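Side-chain contacts in SM80.1 Vicilin (Solanum melongena, PDB 5VF5), which probably serves as a seed storage globulin of the 7S vicilin family, with two cupin domains and a bound copper ion: residues S148-F153 and S160-Q165; I157-S160 and Q165-R168; R217-F220 and Q226-E229; S264-M269 and M347-N352; E367-S372 and R378-I383. All coordinates share one frame; numbering follows the deposited sequence. Where two conformers were deposited one is given.

Contact 1. Residues S148-F153 and S160-Q165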
# COMPACT_ATOMS: atom_id res chain seq x y z
N SER A 148 26.92 -2.59 6.90
CA SER A 148 26.35 -2.97 8.17
C SER A 148 26.55 -1.86 9.16
O SER A 148 27.63 -1.28 9.26
CB SER A 148 27.03 -4.22 8.73
OG SER A 148 26.57 -4.53 10.05
N PHE A 149 25.53 -1.58 9.96
CA PHE A 149 25.69 -0.57 11.02
C PHE A 149 26.71 -0.95 12.08
O PHE A 149 27.16 -0.10 12.83
CB PHE A 149 24.36 -0.11 11.64
CG PHE A 149 23.56 -1.20 12.31
CD1 PHE A 149 24.03 -1.90 13.43
CD2 PHE A 149 22.31 -1.49 11.86
CE1 PHE A 149 23.26 -2.86 14.05
CE2 PHE A 149 21.52 -2.45 12.49
CZ PHE A 149 22.01 -3.12 13.59
N TYR A 150 27.08 -2.23 12.17
CA TYR A 150 28.14 -2.60 13.10
C TYR A 150 29.46 -1.89 12.79
O TYR A 150 30.26 -1.68 13.68
CB TYR A 150 28.34 -4.08 13.18
CG TYR A 150 27.25 -4.89 13.91
CD1 TYR A 150 27.26 -5.04 15.26
CD2 TYR A 150 26.23 -5.48 13.20
CE1 TYR A 150 26.35 -5.83 15.91
CE2 TYR A 150 25.29 -6.27 13.86
CZ TYR A 150 25.35 -6.40 15.20
OH TYR A 150 24.41 -7.21 15.79
N ARG A 151 29.66 -1.51 11.54
CA ARG A 151 30.89 -0.80 11.16
C ARG A 151 30.98 0.62 11.71
O ARG A 151 32.07 1.25 11.68
CB ARG A 151 31.03 -0.81 9.66
CG ARG A 151 31.29 -2.20 9.13
CD ARG A 151 31.11 -2.24 7.63
NE ARG A 151 31.95 -1.30 6.89
CZ ARG A 151 33.02 -1.68 6.21
NH1 ARG A 151 33.35 -2.96 6.22
NH2 ARG A 151 33.75 -0.78 5.55
N ALA A 152 29.89 1.12 12.26
CA ALA A 152 29.90 2.41 12.94
C ALA A 152 30.54 2.39 14.32
O ALA A 152 30.79 3.43 14.92
CB ALA A 152 28.46 2.93 13.04
N PHE A 153 30.75 1.19 14.85
CA PHE A 153 31.41 1.05 16.15
C PHE A 153 32.90 0.87 16.04
O PHE A 153 33.41 0.19 15.14
CB PHE A 153 30.78 -0.11 16.95
CG PHE A 153 29.30 0.10 17.22
CD1 PHE A 153 28.89 1.09 18.07
CD2 PHE A 153 28.34 -0.70 16.64
CE1 PHE A 153 27.55 1.31 18.34
CE2 PHE A 153 27.01 -0.48 16.88
CZ PHE A 153 26.61 0.51 17.75
N SER A 160 35.32 -5.93 22.60
CA SER A 160 34.76 -6.11 23.94
C SER A 160 33.35 -6.62 23.90
O SER A 160 32.97 -7.52 24.66
CB SER A 160 34.84 -4.80 24.73
OG SER A 160 36.18 -4.50 25.08
N ALA A 161 32.53 -6.09 22.99
CA ALA A 161 31.15 -6.54 22.91
C ALA A 161 31.04 -8.01 22.51
O ALA A 161 30.29 -8.78 23.12
CB ALA A 161 30.36 -5.70 21.93
N PHE A 162 31.75 -8.38 21.45
CA PHE A 162 31.74 -9.76 20.97
C PHE A 162 32.71 -10.71 21.66
O PHE A 162 32.68 -11.89 21.38
CB PHE A 162 31.94 -9.78 19.46
CG PHE A 162 30.74 -9.31 18.68
CD1 PHE A 162 29.71 -10.18 18.39
CD2 PHE A 162 30.63 -8.03 18.23
CE1 PHE A 162 28.60 -9.77 17.67
CE2 PHE A 162 29.51 -7.61 17.53
CZ PHE A 162 28.51 -8.48 17.23
N ASN A 163 33.56 -10.20 22.55
CA ASN A 163 34.57 -11.05 23.21
C ASN A 163 35.39 -11.81 22.15
O ASN A 163 35.68 -12.99 22.34
CB ASN A 163 33.92 -12.03 24.21
CG ASN A 163 34.94 -12.68 25.11
OD1 ASN A 163 36.01 -12.12 25.38
ND2 ASN A 163 34.64 -13.89 25.55
N THR A 164 35.77 -11.11 21.08
CA THR A 164 36.39 -11.70 19.87
C THR A 164 37.53 -10.76 19.47
O THR A 164 37.33 -9.56 19.45
CB THR A 164 35.38 -11.81 18.69
OG1 THR A 164 34.31 -12.73 19.04
CG2 THR A 164 36.01 -12.32 17.39
N GLN A 165 38.69 -11.29 19.12
CA GLN A 165 39.82 -10.44 18.75
C GLN A 165 39.46 -9.46 17.63
O GLN A 165 38.74 -9.84 16.68
CB GLN A 165 41.00 -11.32 18.35
CG GLN A 165 42.32 -10.56 18.28
CD GLN A 165 42.59 -9.90 16.93
OE1 GLN A 165 42.25 -10.45 15.86
NE2 GLN A 165 43.20 -8.72 16.96
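Tyr150 and Phe162 carry this contact alone, ring against ring. The apolar touch is between one side of each ring: Tyr150 CE1 lies 3.7 Å from Phe162 CZ, and Tyr150 CD1 lies 4.1 Å from Phe162 CE2. Tyr150 CE1 comes in at the edge of the Phe162 ring, close to its plane. The ring planes are tilted by 55° and the centroids are 5.8 Å apart, so the pair is oblique. Both residues point toward the other segment. Each has CG beside its own backbone N and opposite the carbonyl carbon (chi1 -73° in both), which sets the ring. The side chains cross at about a right angle.

Within 148-153, Phe149 CE1 sits over one face of the Tyr150 ring, offset toward the rim. No hydrogen bond spans the two segments; each has its own. Tyr150 N donates to Ser148 OG at 3.2 Å, which makes an ST turn. Ser148 OG also bonds to Ser140 O. Past the helix end, Thr164 OG1 donates to Phe162 O at 3.0 Å, from above the carbonyl plane. Asn163, with positive phi, turns the chain out of the helix just before it.

The contact closes a short 3-10 turn against the last turn of helix 155-162. The Tyr150 ring stacks instead on Phe173, and Phe162 packs on Ile169 of helix 166-172.

Contact 2. Residues I157-S160 and Q165-R168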
# COMPACT_ATOMS: atom_id res chain seq x y z
N ILE A 157 35.43 -1.43 20.88
CA ILE A 157 34.08 -1.67 21.35
C ILE A 157 33.55 -2.99 20.75
O ILE A 157 32.98 -3.79 21.48
CB ILE A 157 33.18 -0.46 21.02
CG1 ILE A 157 33.53 0.68 22.01
CG2 ILE A 157 31.72 -0.87 21.08
CD1 ILE A 157 32.88 2.00 21.67
N LEU A 158 33.75 -3.24 19.47
CA LEU A 158 33.33 -4.51 18.88
C LEU A 158 34.06 -5.68 19.51
O LEU A 158 33.45 -6.73 19.79
CB LEU A 158 33.56 -4.55 17.35
CG LEU A 158 32.67 -3.60 16.53
CD1 LEU A 158 33.13 -3.55 15.07
CD2 LEU A 158 31.21 -4.00 16.60
N GLU A 159 35.36 -5.55 19.74
CA GLU A 159 36.13 -6.61 20.43
C GLU A 159 35.58 -6.96 21.81
O GLU A 159 35.35 -8.13 22.13
CB GLU A 159 37.61 -6.16 20.51
CG GLU A 159 38.52 -7.04 21.32
CD GLU A 159 39.93 -6.55 21.20
OE1 GLU A 159 40.31 -5.72 22.04
OE2 GLU A 159 40.65 -6.92 20.24
N SER A 160 35.32 -5.93 22.60
CA SER A 160 34.76 -6.11 23.94
C SER A 160 33.35 -6.62 23.90
O SER A 160 32.97 -7.52 24.66
CB SER A 160 34.84 -4.80 24.73
OG SER A 160 36.18 -4.50 25.08
N GLN A 165 38.69 -11.29 19.12
CA GLN A 165 39.82 -10.44 18.75
C GLN A 165 39.46 -9.46 17.63
O GLN A 165 38.74 -9.84 16.68
CB GLN A 165 41.00 -11.32 18.35
CG GLN A 165 42.32 -10.56 18.28
CD GLN A 165 42.59 -9.90 16.93
OE1 GLN A 165 42.25 -10.45 15.86
NE2 GLN A 165 43.20 -8.72 16.96
N ARG A 166 39.95 -8.23 17.72
CA ARG A 166 39.42 -7.14 16.88
C ARG A 166 39.58 -7.43 15.41
O ARG A 166 38.70 -7.18 14.64
CB ARG A 166 39.99 -5.74 17.22
CG ARG A 166 41.48 -5.62 17.05
CD ARG A 166 41.93 -4.29 17.65
NE ARG A 166 41.65 -4.25 19.09
CZ ARG A 166 41.67 -3.15 19.85
NH1 ARG A 166 41.95 -1.96 19.34
NH2 ARG A 166 41.39 -3.25 21.15
N ASP A 167 40.72 -7.97 15.01
CA ASP A 167 40.90 -8.27 13.59
C ASP A 167 39.89 -9.30 13.05
O ASP A 167 39.43 -9.16 11.93
CB ASP A 167 42.36 -8.62 13.27
CG ASP A 167 43.33 -7.47 13.60
OD1 ASP A 167 42.97 -6.27 13.54
OD2 ASP A 167 44.46 -7.79 13.92
N ARG A 168 39.49 -10.28 13.87
CA ARG A 168 38.55 -11.28 13.45
C ARG A 168 37.10 -10.73 13.32
O ARG A 168 36.38 -11.04 12.37
CB ARG A 168 38.54 -12.40 14.44
CG ARG A 168 37.71 -13.55 14.00
CD ARG A 168 37.95 -14.78 14.83
NE ARG A 168 37.25 -15.89 14.17
CZ ARG A 168 36.96 -17.05 14.74
NH1 ARG A 168 37.29 -17.29 16.01
NH2 ARG A 168 36.32 -17.97 14.03
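Glu159 and Arg166 bring the two backbones closest, with CA atoms 4.9 Å apart. Glu159 sits on helix 155-162, and Arg166 opens helix 166-172 just after the N-cap residue Gln165. The chain has thus turned sharply between two helices.

The Glu159 chain is extended and points across the turn. Arg166 takes its carboxylate side-on with two nitrogens. Its NH2 donates to Glu159 OE1 at 2.8 Å, and its NE donates to Glu159 OE2 at 3.1 Å. Both bonds are fairly straight and run in the guanidinium plane. Each oxygen is met from above the carboxylate plane, because the two flat groups are turned 57° apart. Arg166 has CG between its backbone N and carbonyl carbon (chi1 61°), and a bend at chi3 (63°) brings the guanidinium edge back to the carboxylate. Glu159 OE2 also takes a weak bond from Arg166 N at 2.9 Å. This places the negative charge at the start of helix 166-172, where it would probably interact favourably with the helix dipole. The Arg166 chain also touches Ser155 and Asp156.

Two consecutive helices are joined by a tight turn and clamped by a bidentate salt bridge, consistent with the helical arms that extend from the cupin barrels of 7S globulins.

Contact 3. Residues R217-F220 and Q226-E229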
# COMPACT_ATOMS: atom_id res chain seq x y z
N ARG A 217 -16.68 -12.82 1.05
CA ARG A 217 -17.62 -12.06 0.23
C ARG A 217 -17.18 -10.59 0.25
O ARG A 217 -16.74 -10.08 1.29
CB ARG A 217 -19.06 -12.22 0.76
CG ARG A 217 -19.57 -13.67 0.80
CD ARG A 217 -19.30 -14.44 -0.48
NE ARG A 217 -19.70 -13.68 -1.67
CZ ARG A 217 -19.26 -13.88 -2.91
NH1 ARG A 217 -19.72 -13.11 -3.90
NH2 ARG A 217 -18.37 -14.83 -3.18
N PRO A 218 -17.25 -9.91 -0.90
CA PRO A 218 -16.86 -8.49 -0.87
C PRO A 218 -17.80 -7.65 0.02
O PRO A 218 -18.98 -8.01 0.17
CB PRO A 218 -17.01 -8.05 -2.32
CG PRO A 218 -17.10 -9.28 -3.14
CD PRO A 218 -17.49 -10.42 -2.27
N GLN A 219 -17.31 -6.57 0.59
CA GLN A 219 -18.20 -5.61 1.23
C GLN A 219 -19.20 -5.03 0.25
O GLN A 219 -20.42 -4.89 0.57
CB GLN A 219 -17.46 -4.47 1.86
CG GLN A 219 -18.43 -3.52 2.53
CD GLN A 219 -17.75 -2.49 3.37
OE1 GLN A 219 -16.57 -2.23 3.22
NE2 GLN A 219 -18.53 -1.88 4.30
N PHE A 220 -18.68 -4.60 -0.92
CA PHE A 220 -19.48 -4.01 -2.04
C PHE A 220 -19.09 -4.82 -3.27
O PHE A 220 -17.91 -5.04 -3.50
CB PHE A 220 -19.18 -2.51 -2.28
CG PHE A 220 -19.38 -1.67 -1.05
CD1 PHE A 220 -20.65 -1.48 -0.53
CD2 PHE A 220 -18.30 -1.04 -0.41
CE1 PHE A 220 -20.86 -0.71 0.61
CE2 PHE A 220 -18.52 -0.29 0.73
CZ PHE A 220 -19.80 -0.13 1.26
N GLN A 226 -15.39 -5.51 -7.33
CA GLN A 226 -15.40 -5.99 -5.97
C GLN A 226 -14.60 -5.03 -5.08
O GLN A 226 -13.54 -4.55 -5.51
CB GLN A 226 -14.73 -7.38 -5.94
CG GLN A 226 -15.39 -8.43 -6.84
CD GLN A 226 -14.86 -8.41 -8.27
OE1 GLN A 226 -13.67 -8.27 -8.48
NE2 GLN A 226 -15.75 -8.53 -9.25
N PHE A 227 -15.08 -4.79 -3.86
CA PHE A 227 -14.32 -4.07 -2.86
C PHE A 227 -14.34 -4.87 -1.58
O PHE A 227 -15.42 -5.23 -1.10
CB PHE A 227 -14.96 -2.71 -2.60
CG PHE A 227 -14.24 -1.90 -1.59
CD1 PHE A 227 -13.20 -1.07 -1.98
CD2 PHE A 227 -14.61 -1.93 -0.26
CE1 PHE A 227 -12.53 -0.32 -1.03
CE2 PHE A 227 -13.94 -1.18 0.69
CZ PHE A 227 -12.90 -0.35 0.30
N ILE A 228 -13.18 -5.13 -0.99
CA ILE A 228 -13.16 -5.59 0.40
C ILE A 228 -12.02 -4.96 1.13
O ILE A 228 -11.03 -4.52 0.52
CB ILE A 228 -13.17 -7.08 0.56
CG1 ILE A 228 -13.64 -7.51 2.00
CG2 ILE A 228 -11.81 -7.64 0.19
CD1 ILE A 228 -13.83 -9.01 2.19
N GLU A 229 -12.23 -4.80 2.43
CA GLU A 229 -11.32 -4.08 3.24
C GLU A 229 -11.11 -4.73 4.57
O GLU A 229 -12.03 -5.27 5.18
CB GLU A 229 -11.94 -2.71 3.42
CG GLU A 229 -11.30 -1.81 4.39
CD GLU A 229 -12.03 -0.51 4.47
OE1 GLU A 229 -11.71 0.32 3.67
OE2 GLU A 229 -12.92 -0.35 5.34
O HOH W 1 -14.89 -4.52 4.03
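Phe227 and Gln219 each hold CG trans to the backbone N (chi1 -179° in both), and their side chains run side by side. The extended Gln219 chain carries OE1 to the edge of the Phe227 ring, in its plane and 3.8 Å from Phe227 CE2. Phe220 takes a different chi1. Its CG stands beside the backbone N (-56°), and its side chain still runs alongside Phe227, pointing the same way. Phe220 CD2 meets Phe227 CD2 at 3.8 Å, and the Phe227 atom lies at the edge of the Phe220 ring. One face of the Phe220 ring has Gln219 CG over its centre.

The backbones form a classic beta bulge, with Gln219 and Phe220 both opposite Phe227. Phe227 N donates to Phe220 O at 2.9 Å. Phe227 O takes two weak bonds, from Gln219 N at 2.9 Å and from Phe220 N at 3.3 Å. Past the bulge, a water donates to Gln219 OE1 at 3.0 Å and accepts from Glu229 N at 3.1 Å. It ties the glutamine tip to the strand.

The other side of the strand has its own packing. Ile228 CD1 presses on Arg217 O at 3.2 Å, and Pro218 CG rests by Gln226 CB.

The bulge begins strand 220-222, outermost in its sheet within this chain, on strand 225-230, which pairs in turn with strand 243-250. Phe227 packs on Ala246 and Met248 of that strand and on Lys351. Phe220 meets Phe353 edge-to-face, so strand 351-353 lies against the pair of phenylalanines.

Contact 4. Residues S264-M269 and M347-N352. With ACT (acetate ion), chain C.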
# COMPACT_ATOMS: atom_id res chain seq x y z
N SER A 264 -11.34 8.92 5.78
CA SER A 264 -10.07 8.30 5.54
C SER A 264 -9.46 8.74 4.23
O SER A 264 -10.10 8.67 3.21
CB SER A 264 -10.21 6.78 5.60
OG SER A 264 -8.99 6.09 5.32
N THR A 265 -8.22 9.19 4.30
CA THR A 265 -7.43 9.44 3.09
C THR A 265 -6.86 8.10 2.62
O THR A 265 -6.43 7.27 3.43
CB THR A 265 -6.26 10.38 3.42
OG1 THR A 265 -6.78 11.66 3.78
CG2 THR A 265 -5.30 10.56 2.27
N ARG A 266 -6.90 7.88 1.31
CA ARG A 266 -6.46 6.62 0.71
C ARG A 266 -5.24 6.79 -0.13
O ARG A 266 -5.15 7.74 -0.89
CB ARG A 266 -7.60 5.98 -0.09
CG ARG A 266 -8.87 5.73 0.75
CD ARG A 266 -8.76 4.36 1.45
NE ARG A 266 -9.25 4.35 2.78
CZ ARG A 266 -9.98 3.41 3.30
NH1 ARG A 266 -10.46 2.42 2.54
NH2 ARG A 266 -10.22 3.47 4.58
N VAL A 267 -4.28 5.89 0.04
CA VAL A 267 -3.09 5.86 -0.79
C VAL A 267 -3.18 4.61 -1.64
O VAL A 267 -2.99 3.49 -1.12
CB VAL A 267 -1.79 5.89 0.04
CG1 VAL A 267 -0.60 5.95 -0.89
CG2 VAL A 267 -1.75 7.08 1.00
N VAL A 268 -3.58 4.80 -2.89
CA VAL A 268 -4.00 3.73 -3.80
C VAL A 268 -2.88 3.37 -4.74
O VAL A 268 -2.37 4.27 -5.40
CB VAL A 268 -5.24 4.21 -4.61
CG1 VAL A 268 -5.63 3.20 -5.68
CG2 VAL A 268 -6.37 4.51 -3.62
N MET A 269 -2.45 2.13 -4.75
CA MET A 269 -1.43 1.70 -5.78
C MET A 269 -1.95 0.64 -6.68
O MET A 269 -2.64 -0.33 -6.32
CB MET A 269 -0.14 1.11 -5.23
CG MET A 269 0.91 0.80 -6.34
SD MET A 269 2.46 0.19 -5.71
CE MET A 269 1.94 -1.40 -5.15
N MET A 347 -10.50 4.26 11.23
CA MET A 347 -11.61 3.93 12.08
C MET A 347 -12.74 4.92 11.83
O MET A 347 -12.53 6.14 11.75
CB MET A 347 -11.24 4.00 13.57
CG MET A 347 -12.32 3.39 14.41
SD MET A 347 -12.15 1.60 14.52
CE MET A 347 -10.98 1.48 15.83
N PHE A 348 -13.95 4.36 11.74
CA PHE A 348 -15.20 5.11 11.54
C PHE A 348 -15.39 5.59 10.10
O PHE A 348 -16.41 6.23 9.81
CB PHE A 348 -15.35 6.29 12.55
CG PHE A 348 -15.06 5.89 13.98
CD1 PHE A 348 -15.76 4.87 14.54
CD2 PHE A 348 -14.03 6.50 14.71
CE1 PHE A 348 -15.51 4.45 15.86
CE2 PHE A 348 -13.76 6.10 16.01
CZ PHE A 348 -14.51 5.08 16.59
N ASN A 349 -14.44 5.28 9.20
CA ASN A 349 -14.63 5.63 7.79
C ASN A 349 -15.79 4.88 7.17
O ASN A 349 -15.96 3.66 7.38
CB ASN A 349 -13.40 5.33 6.97
CG ASN A 349 -13.52 5.85 5.53
OD1 ASN A 349 -13.58 7.07 5.31
ND2 ASN A 349 -13.58 4.91 4.55
N ARG A 350 -16.57 5.59 6.36
CA ARG A 350 -17.60 4.96 5.56
C ARG A 350 -17.51 5.45 4.11
O ARG A 350 -17.14 6.61 3.81
CB ARG A 350 -18.98 5.17 6.17
CG ARG A 350 -19.13 4.63 7.60
CD ARG A 350 -19.06 3.11 7.70
NE ARG A 350 -19.36 2.61 9.06
CZ ARG A 350 -18.45 2.39 10.01
NH1 ARG A 350 -17.15 2.58 9.77
NH2 ARG A 350 -18.86 1.94 11.19
N LYS A 351 -17.79 4.51 3.20
CA LYS A 351 -17.95 4.78 1.78
C LYS A 351 -19.34 5.34 1.55
O LYS A 351 -20.33 4.79 2.04
CB LYS A 351 -17.83 3.53 0.93
CG LYS A 351 -16.48 2.94 0.87
CD LYS A 351 -15.83 3.30 -0.40
CE LYS A 351 -14.43 2.71 -0.62
NZ LYS A 351 -13.50 3.00 0.51
N ASN A 352 -19.41 6.43 0.81
CA ASN A 352 -20.65 7.09 0.44
C ASN A 352 -20.74 7.12 -1.07
O ASN A 352 -20.01 7.89 -1.74
CB ASN A 352 -20.63 8.54 0.93
CG ASN A 352 -20.71 8.64 2.44
OD1 ASN A 352 -21.77 8.88 2.99
ND2 ASN A 352 -19.58 8.41 3.10
C ACT C . -10.77 3.33 -1.44
O ACT C . -10.86 2.71 -0.34
OXT ACT C . -11.39 4.39 -1.63
CH3 ACT C . -9.93 2.81 -2.59
O HOH W 2 -12.08 2.35 5.92
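Arg266 and Asn349 approach from opposite directions inside the C-terminal cupin domain, whose fold is an antiparallel beta-barrel. Arg266 points from strand 265-272 toward the segment 347-352. From CB, its CG turns beside the backbone N (chi1 -57°), and the chain bends again at chi2. CG passes 3.7 Å from OXT of an acetate ion, and CD comes 3.2 Å from acetate O. NE and NH2 then both donate to Ser264 OG, at 3.1 and 3.0 Å. This side-on grip lies in the guanidinium plane and fixes the rotation of the group. Ser264 OG is bonded to Ile344 O as well. NH1 donates to acetate O at 2.9 Å and also forms a salt bridge with Glu229.

Lys351 NZ donates to the same acetate oxygen, so the anion joins the two cations. Lys351 NZ is bonded to Asn261 OD1 as well. Tyr259 and Asn261 bond the acetate too. It probably comes from the crystallisation liquor, but it may mark a pocket suited to a small anion.

Asn349 lies over one face of the guanidinium through ND2, which is bonded to Asn261 OD1. Its OD1 accepts from Ser264 N at 2.9 Å, with the donor 50° out of the carbonyl plane, and from Arg263 N. One water accepts from both tips, at 2.6 Å from Arg266 NH2 and 3.3 Å from Asn349 ND2.

Contact 5. Residues E367-S372 and R378-I383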
# COMPACT_ATOMS: atom_id res chain seq x y z
N GLU A 367 -38.90 15.93 -1.05
CA GLU A 367 -38.99 17.38 -1.00
C GLU A 367 -37.58 18.07 -0.97
O GLU A 367 -37.33 19.10 -1.62
CB GLU A 367 -39.84 17.80 0.20
CG GLU A 367 -41.29 17.31 0.12
CD GLU A 367 -41.49 15.80 0.48
OE1 GLU A 367 -40.54 15.10 1.01
OE2 GLU A 367 -42.63 15.32 0.23
N ALA A 368 -36.65 17.43 -0.25
CA ALA A 368 -35.28 17.89 -0.22
C ALA A 368 -34.62 17.73 -1.58
O ALA A 368 -33.82 18.60 -1.98
CB ALA A 368 -34.48 17.17 0.83
N LYS A 369 -34.95 16.69 -2.32
CA LYS A 369 -34.42 16.56 -3.70
C LYS A 369 -34.97 17.65 -4.59
O LYS A 369 -34.24 18.21 -5.44
CB LYS A 369 -34.80 15.19 -4.28
CG LYS A 369 -34.04 14.05 -3.63
CD LYS A 369 -34.59 12.70 -4.06
CE LYS A 369 -33.76 11.59 -3.48
NZ LYS A 369 -34.49 10.44 -2.95
N GLU A 370 -36.26 17.95 -4.46
CA GLU A 370 -36.87 19.01 -5.24
C GLU A 370 -36.18 20.34 -4.99
O GLU A 370 -35.89 21.10 -5.93
CB GLU A 370 -38.38 19.10 -4.93
CG GLU A 370 -39.08 20.31 -5.59
CD GLU A 370 -40.56 20.12 -5.77
OE1 GLU A 370 -41.08 18.97 -5.92
OE2 GLU A 370 -41.22 21.16 -5.75
N LEU A 371 -35.94 20.65 -3.72
CA LEU A 371 -35.25 21.91 -3.37
C LEU A 371 -33.79 21.92 -3.82
O LEU A 371 -33.25 22.95 -4.21
CB LEU A 371 -35.35 22.20 -1.90
CG LEU A 371 -36.73 22.66 -1.43
CD1 LEU A 371 -36.89 22.50 0.05
CD2 LEU A 371 -36.94 24.12 -1.76
N SER A 372 -33.15 20.76 -3.78
CA SER A 372 -31.75 20.62 -4.15
C SER A 372 -31.49 21.01 -5.58
O SER A 372 -30.50 21.72 -5.88
CB SER A 372 -31.29 19.18 -3.98
OG SER A 372 -31.17 18.82 -2.59
N ARG A 378 -40.40 14.18 -7.86
CA ARG A 378 -40.62 12.89 -8.50
C ARG A 378 -39.74 12.71 -9.73
O ARG A 378 -39.34 11.58 -10.04
CB ARG A 378 -42.11 12.66 -8.85
CG ARG A 378 -42.98 12.45 -7.61
CD ARG A 378 -44.38 12.01 -8.02
NE ARG A 378 -45.29 11.94 -6.89
CZ ARG A 378 -45.31 10.97 -5.98
NH1 ARG A 378 -44.45 9.96 -6.01
NH2 ARG A 378 -46.22 11.01 -5.02
N GLU A 379 -39.42 13.81 -10.41
CA GLU A 379 -38.56 13.74 -11.57
C GLU A 379 -37.10 13.49 -11.18
O GLU A 379 -36.42 12.68 -11.80
CB GLU A 379 -38.67 15.02 -12.39
CG GLU A 379 -37.91 14.91 -13.70
CD GLU A 379 -38.14 16.06 -14.65
OE1 GLU A 379 -38.83 17.06 -14.27
OE2 GLU A 379 -37.59 15.92 -15.78
N VAL A 380 -36.65 14.15 -10.11
CA VAL A 380 -35.33 13.88 -9.59
C VAL A 380 -35.22 12.41 -9.21
O VAL A 380 -34.24 11.74 -9.55
CB VAL A 380 -35.00 14.77 -8.38
CG1 VAL A 380 -33.61 14.44 -7.86
CG2 VAL A 380 -34.99 16.22 -8.78
N GLU A 381 -36.24 11.91 -8.50
CA GLU A 381 -36.24 10.52 -8.07
C GLU A 381 -36.23 9.56 -9.24
O GLU A 381 -35.51 8.56 -9.23
CB GLU A 381 -37.36 10.23 -7.07
CG GLU A 381 -37.07 10.93 -5.75
CD GLU A 381 -37.83 10.42 -4.53
OE1 GLU A 381 -38.98 9.95 -4.72
OE2 GLU A 381 -37.27 10.53 -3.36
N GLU A 382 -37.01 9.86 -10.26
CA GLU A 382 -37.00 9.02 -11.46
C GLU A 382 -35.58 8.92 -12.03
O GLU A 382 -35.10 7.81 -12.33
CB GLU A 382 -37.99 9.55 -12.50
CG GLU A 382 -38.03 8.73 -13.79
CD GLU A 382 -39.03 9.23 -14.82
OE1 GLU A 382 -40.10 9.75 -14.44
OE2 GLU A 382 -38.76 9.09 -16.04
N ILE A 383 -34.88 10.05 -12.14
CA ILE A 383 -33.56 10.06 -12.72
C ILE A 383 -32.59 9.27 -11.85
O ILE A 383 -31.84 8.44 -12.34
CB ILE A 383 -33.06 11.50 -12.97
CG1 ILE A 383 -33.89 12.14 -14.09
CG2 ILE A 383 -31.57 11.52 -13.28
CD1 ILE A 383 -33.73 13.64 -14.16
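Lys369 NZ is gripped by three oxygens, and one of them is Glu381 OE2 at 2.8 Å. That bond is a salt bridge across the two helices. The other two are the backbone oxygens of Trp361 and Ile364, in the chain before helix 366-373. The ammonium group of this buried lysine is thus well supplied with acceptors. Glu381 OE2 is met on its anti side, with NZ 24° out of the carboxylate plane. The other carboxylate oxygen, OE1, forms a salt bridge with Arg366 NE. The Glu381 carboxylate therefore serves two cations, one on each oxygen, which would probably favour its charged form.

The torsions explain the meeting. Lys369 has CG beside its backbone N (chi1 -71°) and runs straight until a bend at chi4, which turns NZ. Glu381 is extended beyond CG, and the two chains cross at about a right angle. Their methylenes touch on the way: Lys369 CD is 3.5 Å from Glu381 CG. At the root of the lysine there is an apolar touch, where Lys369 CB meets Val380 CG1 at 3.8 Å. Val380 CG2 lies beside the backbone oxygen of Lys369.

On helix 366-373, Ser372 OG bonds back to Ala368 O at 2.7 Å. Ser372 N reaches the same oxygen from the opposite face.

The contact joins consecutive helices 366-373 and 377-385 across the short turn between them. Val380 packs further on Phe373 and Met375. Glu370 OE1 bonds to Gly377 N at the start of the second helix.

Contacts 1, 2 and 3 are at the surface, while contacts 4 and 5 are buried. Contacts 1 and 2 share helix 155-162 in the N-terminal helical arm. Contact 1 joins aromatic rings, while contact 2 joins charges. Contact 5 is the comparable helix pair of the C-terminal cupin half, about 81 Å from contact 2 between centres. It also pairs acid with base, but its lysine is buried and leans on backbone oxygens. Contacts 3 and 4 belong to the barrel between these ends. Contact 3 is a bulge at the sheet edge, held by backbone bonds and rings. Contact 4 is polar, around an anion. Contacts 3 and 4 touch directly, through a salt bridge and ring packing.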